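Local atomic coordinates of conserved domain protein (PDB entry 2FI0), a protein that is of unknown function, a small, mainly helical protein from Streptococcus pneumoniae that carries a DUF1858 domain. Residues Ile8-Asp20 / Met42-Gln54. Sequence-based numbering, arbitrary orientation.
Sequences IIDVSIPVAEVVD and MRNTVGRKVSLKQ
V15 CG2 is the central bump of this contact, pushed into a hollow made by the V50-L52 backbone and the L52 side chain: it lies 3.2 Å from V50 O and 3.7 Å from L52 CD2, and packs on the S51 carbonyl carbon. L52 is forked: while CD2 takes V15, CD1 touches both I9 CG2 and V11 CG1. L29 of helix 26-29 touches both V15 and L52. Further along helix 15-21, A16 is the small knob. Its CB drops into a shallow hollow floored by R43 O and G47 O and rimmed by N44 ND2 and the CG and CD of R48. V19 comes next, with CG1, anti to its backbone N (chi1 172°), over one face of the R43 guanidinium, 3.4 Å from NE; NH1 of that arginine is spent on L37 O. Three backbone bonds join the segments. V15 N gives a nearly straight bond to V50 O (2.8 Å), and A16 N reaches G47 O at 3.0 Å from above the carbonyl plane. At the other end K53 N binds V11 O, and a water ties L52 N to D10 O; the tip of K53 goes on to a salt bridge with D81. What results is two helix starts side by side within the DUF1858 domain, P14 CA and S51 CA 4.1 Å apart: P14 sits at the N-cap position of helix 15-21, while S51 caps helix 52-59 through a capping box with Q54.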
loop_
_atom_site.group_PDB
_atom_site.type_symbol
_atom_site.label_atom_id
_atom_site.label_comp_id
_atom_site.label_asym_id
_atom_site.label_seq_id
_atom_site.Cartn_x
_atom_site.Cartn_y
_atom_site.Cartn_z
ATOM N N ILE A 8 -4.460 3.040 9.939
ATOM C CA ILE A 8 -4.982 1.747 9.519
ATOM C C ILE A 8 -4.889 1.688 7.992
ATOM O O ILE A 8 -5.323 2.616 7.309
ATOM C CB ILE A 8 -6.448 1.564 9.993
ATOM C CG1 ILE A 8 -6.509 1.533 11.524
ATOM C CG2 ILE A 8 -7.075 0.311 9.400
ATOM C CD1 ILE A 8 -7.891 1.815 12.062
ATOM N N ILE A 9 -4.310 0.607 7.477
ATOM C CA ILE A 9 -4.146 0.404 6.046
ATOM C C ILE A 9 -4.874 -0.865 5.629
ATOM O O ILE A 9 -4.649 -1.932 6.176
ATOM C CB ILE A 9 -2.658 0.357 5.640
ATOM C CG1 ILE A 9 -2.055 1.748 5.833
ATOM C CG2 ILE A 9 -2.506 -0.125 4.171
ATOM C CD1 ILE A 9 -0.556 1.828 5.637
ATOM N N ASP A 10 -5.769 -0.715 4.665
ATOM C CA ASP A 10 -6.539 -1.816 4.130
ATOM C C ASP A 10 -5.848 -2.258 2.832
ATOM O O ASP A 10 -5.712 -1.475 1.891
ATOM C CB ASP A 10 -7.977 -1.344 3.881
ATOM C CG ASP A 10 -8.930 -2.485 3.579
ATOM O OD1 ASP A 10 -8.480 -3.524 3.057
ATOM O OD2 ASP A 10 -10.142 -2.333 3.858
ATOM N N VAL A 11 -5.390 -3.508 2.796
ATOM C CA VAL A 11 -4.656 -4.006 1.635
ATOM C C VAL A 11 -5.615 -4.484 0.543
ATOM O O VAL A 11 -5.174 -4.926 -0.510
ATOM C CB VAL A 11 -3.629 -5.133 2.011
ATOM C CG1 VAL A 11 -2.548 -4.594 2.933
ATOM C CG2 VAL A 11 -4.313 -6.350 2.643
ATOM N N SER A 12 -6.921 -4.398 0.801
ATOM C CA SER A 12 -7.927 -4.872 -0.141
ATOM C C SER A 12 -8.598 -3.782 -0.960
ATOM O O SER A 12 -9.448 -4.094 -1.771
ATOM C CB SER A 12 -9.000 -5.693 0.578
ATOM O OG SER A 12 -9.903 -4.864 1.287
ATOM N N ILE A 13 -8.222 -2.522 -0.763
ATOM C CA ILE A 13 -8.789 -1.400 -1.510
ATOM C C ILE A 13 -7.725 -0.849 -2.481
ATOM O O ILE A 13 -6.541 -1.139 -2.321
ATOM C CB ILE A 13 -9.316 -0.273 -0.554
ATOM C CG1 ILE A 13 -8.174 0.386 0.231
ATOM C CG2 ILE A 13 -10.377 -0.827 0.408
ATOM C CD1 ILE A 13 -8.591 1.617 0.972
ATOM N N PRO A 14 -8.141 -0.065 -3.497
ATOM C CA PRO A 14 -7.174 0.469 -4.466
ATOM C C PRO A 14 -6.017 1.246 -3.838
ATOM O O PRO A 14 -6.223 2.006 -2.908
ATOM C CB PRO A 14 -8.032 1.389 -5.355
ATOM C CG PRO A 14 -9.401 0.828 -5.255
ATOM C CD PRO A 14 -9.522 0.326 -3.834
ATOM N N VAL A 15 -4.809 1.051 -4.354
ATOM C CA VAL A 15 -3.620 1.668 -3.761
ATOM C C VAL A 15 -3.727 3.205 -3.697
ATOM O O VAL A 15 -3.257 3.829 -2.737
ATOM C CB VAL A 15 -2.319 1.245 -4.487
ATOM C CG1 VAL A 15 -1.121 1.968 -3.899
ATOM C CG2 VAL A 15 -2.104 -0.225 -4.334
ATOM N N ALA A 16 -4.363 3.801 -4.698
ATOM C CA ALA A 16 -4.602 5.253 -4.703
ATOM C C ALA A 16 -5.409 5.741 -3.481
ATOM O O ALA A 16 -5.119 6.808 -2.926
ATOM C CB ALA A 16 -5.300 5.667 -5.985
ATOM N N GLU A 17 -6.421 4.974 -3.078
ATOM C CA GLU A 17 -7.223 5.322 -1.905
ATOM C C GLU A 17 -6.391 5.264 -0.619
ATOM O O GLU A 17 -6.560 6.080 0.292
ATOM C CB GLU A 17 -8.417 4.382 -1.763
ATOM C CG GLU A 17 -9.473 4.560 -2.813
ATOM C CD GLU A 17 -10.689 3.667 -2.591
ATOM O OE1 GLU A 17 -10.981 3.321 -1.418
ATOM O OE2 GLU A 17 -11.359 3.324 -3.598
ATOM N N VAL A 18 -5.508 4.281 -0.550
ATOM C CA VAL A 18 -4.590 4.180 0.565
ATOM C C VAL A 18 -3.725 5.450 0.629
ATOM O O VAL A 18 -3.615 6.066 1.673
ATOM C CB VAL A 18 -3.705 2.915 0.486
ATOM C CG1 VAL A 18 -2.697 2.916 1.598
ATOM C CG2 VAL A 18 -4.556 1.659 0.553
ATOM N N VAL A 19 -3.139 5.840 -0.501
ATOM C CA VAL A 19 -2.157 6.922 -0.524
ATOM C C VAL A 19 -2.820 8.284 -0.277
ATOM O O VAL A 19 -2.241 9.133 0.391
ATOM C CB VAL A 19 -1.330 6.906 -1.834
ATOM C CG1 VAL A 19 -0.437 8.160 -1.955
ATOM C CG2 VAL A 19 -0.489 5.659 -1.900
ATOM N N ASP A 20 -4.029 8.463 -0.807
ATOM C CA ASP A 20 -4.834 9.645 -0.533
ATOM C C ASP A 20 -5.090 9.828 0.959
ATOM O O ASP A 20 -4.998 10.935 1.477
ATOM C CB ASP A 20 -6.180 9.569 -1.275
ATOM C CG ASP A 20 -6.043 9.795 -2.777
ATOM O OD1 ASP A 20 -5.014 10.352 -3.233
ATOM O OD2 ASP A 20 -6.980 9.416 -3.507
ATOM N N MET A 42 0.630 8.081 -12.758
ATOM C CA MET A 42 0.659 6.608 -12.718
ATOM C C MET A 42 -0.184 6.070 -11.566
ATOM O O MET A 42 -0.997 5.170 -11.752
ATOM C CB MET A 42 2.085 6.058 -12.554
ATOM C CG MET A 42 3.048 6.176 -13.742
ATOM S SD MET A 42 2.514 5.582 -15.375
ATOM C CE MET A 42 1.667 4.097 -14.830
ATOM N N ARG A 43 0.023 6.618 -10.372
ATOM C CA ARG A 43 -0.731 6.186 -9.202
ATOM C C ARG A 43 -2.241 6.382 -9.371
ATOM O O ARG A 43 -3.031 5.579 -8.873
ATOM C CB ARG A 43 -0.258 6.921 -7.950
ATOM C CG ARG A 43 -0.962 6.477 -6.675
ATOM C CD ARG A 43 -0.343 7.108 -5.427
ATOM N NE ARG A 43 -0.588 8.548 -5.324
ATOM C CZ ARG A 43 0.293 9.502 -5.619
ATOM N NH1 ARG A 43 1.519 9.213 -6.037
ATOM N NH2 ARG A 43 -0.054 10.773 -5.480
ATOM N N ASN A 44 -2.651 7.437 -10.063
ATOM C CA ASN A 44 -4.079 7.676 -10.254
ATOM C C ASN A 44 -4.650 7.036 -11.526
ATOM O O ASN A 44 -5.808 7.281 -11.878
ATOM C CB ASN A 44 -4.380 9.168 -10.169
ATOM C CG ASN A 44 -4.125 9.733 -8.772
ATOM O OD1 ASN A 44 -3.651 10.858 -8.626
ATOM N ND2 ASN A 44 -4.453 8.956 -7.741
ATOM N N THR A 45 -3.834 6.215 -12.194
ATOM C CA THR A 45 -4.289 5.362 -13.297
ATOM C C THR A 45 -4.217 3.886 -12.861
ATOM O O THR A 45 -5.236 3.304 -12.465
ATOM C CB THR A 45 -3.485 5.610 -14.606
ATOM O OG1 THR A 45 -2.077 5.484 -14.357
ATOM C CG2 THR A 45 -3.778 6.997 -15.170
ATOM N N VAL A 46 -3.021 3.295 -12.893
ATOM C CA VAL A 46 -2.860 1.895 -12.459
ATOM C C VAL A 46 -3.261 1.687 -10.990
ATOM O O VAL A 46 -3.885 0.674 -10.663
ATOM C CB VAL A 46 -1.420 1.320 -12.722
ATOM C CG1 VAL A 46 -0.333 2.172 -12.090
ATOM C CG2 VAL A 46 -1.299 -0.118 -12.196
ATOM N N GLY A 47 -2.918 2.647 -10.131
ATOM C CA GLY A 47 -3.206 2.574 -8.689
ATOM C C GLY A 47 -4.680 2.652 -8.307
ATOM O O GLY A 47 -5.048 2.314 -7.177
ATOM N N ARG A 48 -5.539 3.084 -9.232
ATOM C CA ARG A 48 -6.985 3.034 -8.983
ATOM C C ARG A 48 -7.586 1.644 -9.335
ATOM O O ARG A 48 -8.699 1.309 -8.925
ATOM C CB ARG A 48 -7.721 4.212 -9.663
ATOM C CG ARG A 48 -8.144 5.334 -8.668
ATOM C CD ARG A 48 -7.550 6.728 -8.924
ATOM N NE ARG A 48 -8.486 7.588 -9.669
ATOM C CZ ARG A 48 -8.518 8.930 -9.665
ATOM N NH1 ARG A 48 -7.653 9.662 -8.964
ATOM N NH2 ARG A 48 -9.440 9.553 -10.385
ATOM N N LYS A 49 -6.824 0.831 -10.060
ATOM C CA LYS A 49 -7.257 -0.508 -10.449
ATOM C C LYS A 49 -6.685 -1.610 -9.556
ATOM O O LYS A 49 -7.240 -2.717 -9.492
ATOM C CB LYS A 49 -6.820 -0.792 -11.883
ATOM C CG LYS A 49 -7.402 0.132 -12.922
ATOM C CD LYS A 49 -6.608 0.016 -14.226
ATOM C CE LYS A 49 -7.365 0.581 -15.410
ATOM N NZ LYS A 49 -6.516 0.635 -16.647
ATOM N N VAL A 50 -5.564 -1.339 -8.895
ATOM C CA VAL A 50 -4.856 -2.391 -8.175
ATOM C C VAL A 50 -4.811 -2.086 -6.674
ATOM O O VAL A 50 -4.550 -0.958 -6.270
ATOM C CB VAL A 50 -3.433 -2.635 -8.798
ATOM C CG1 VAL A 50 -2.403 -1.619 -8.323
ATOM C CG2 VAL A 50 -2.950 -4.013 -8.489
ATOM N N SER A 51 -5.100 -3.093 -5.855
ATOM C CA SER A 51 -4.917 -2.987 -4.410
ATOM C C SER A 51 -3.501 -3.395 -4.029
ATOM O O SER A 51 -2.727 -3.849 -4.881
ATOM C CB SER A 51 -5.931 -3.871 -3.683
ATOM O OG SER A 51 -5.720 -5.233 -3.970
ATOM N N LEU A 52 -3.151 -3.239 -2.755
ATOM C CA LEU A 52 -1.844 -3.722 -2.273
ATOM C C LEU A 52 -1.734 -5.230 -2.392
ATOM O O LEU A 52 -0.667 -5.766 -2.681
ATOM C CB LEU A 52 -1.582 -3.305 -0.823
ATOM C CG LEU A 52 -1.310 -1.805 -0.634
ATOM C CD1 LEU A 52 -1.133 -1.497 0.831
ATOM C CD2 LEU A 52 -0.078 -1.382 -1.403
ATOM N N LYS A 53 -2.843 -5.912 -2.162
ATOM C CA LYS A 53 -2.875 -7.360 -2.276
ATOM C C LYS A 53 -2.647 -7.793 -3.734
ATOM O O LYS A 53 -1.816 -8.644 -3.996
ATOM C CB LYS A 53 -4.207 -7.873 -1.757
ATOM C CG LYS A 53 -4.244 -9.341 -1.517
ATOM C CD LYS A 53 -5.640 -9.801 -1.095
ATOM C CE LYS A 53 -6.078 -9.186 0.207
ATOM N NZ LYS A 53 -7.263 -9.902 0.734
ATOM N N GLN A 54 -3.380 -7.186 -4.667
ATOM C CA GLN A 54 -3.210 -7.452 -6.107
ATOM C C GLN A 54 -1.825 -7.011 -6.597
ATOM O O GLN A 54 -1.104 -7.765 -7.253
ATOM C CB GLN A 54 -4.302 -6.740 -6.910
ATOM C CG GLN A 54 -5.710 -7.314 -6.708
ATOM C CD GLN A 54 -6.833 -6.333 -7.056
ATOM O OE1 GLN A 54 -6.673 -5.116 -6.991
ATOM N NE2 GLN A 54 -7.988 -6.875 -7.402
HETATM O O HOH W 1 -4.698 -1.565 -0.745
HETATM O O HOH W 2 -3.410 8.552 -5.332
HETATM O O HOH W 3 -7.243 8.505 -6.034
#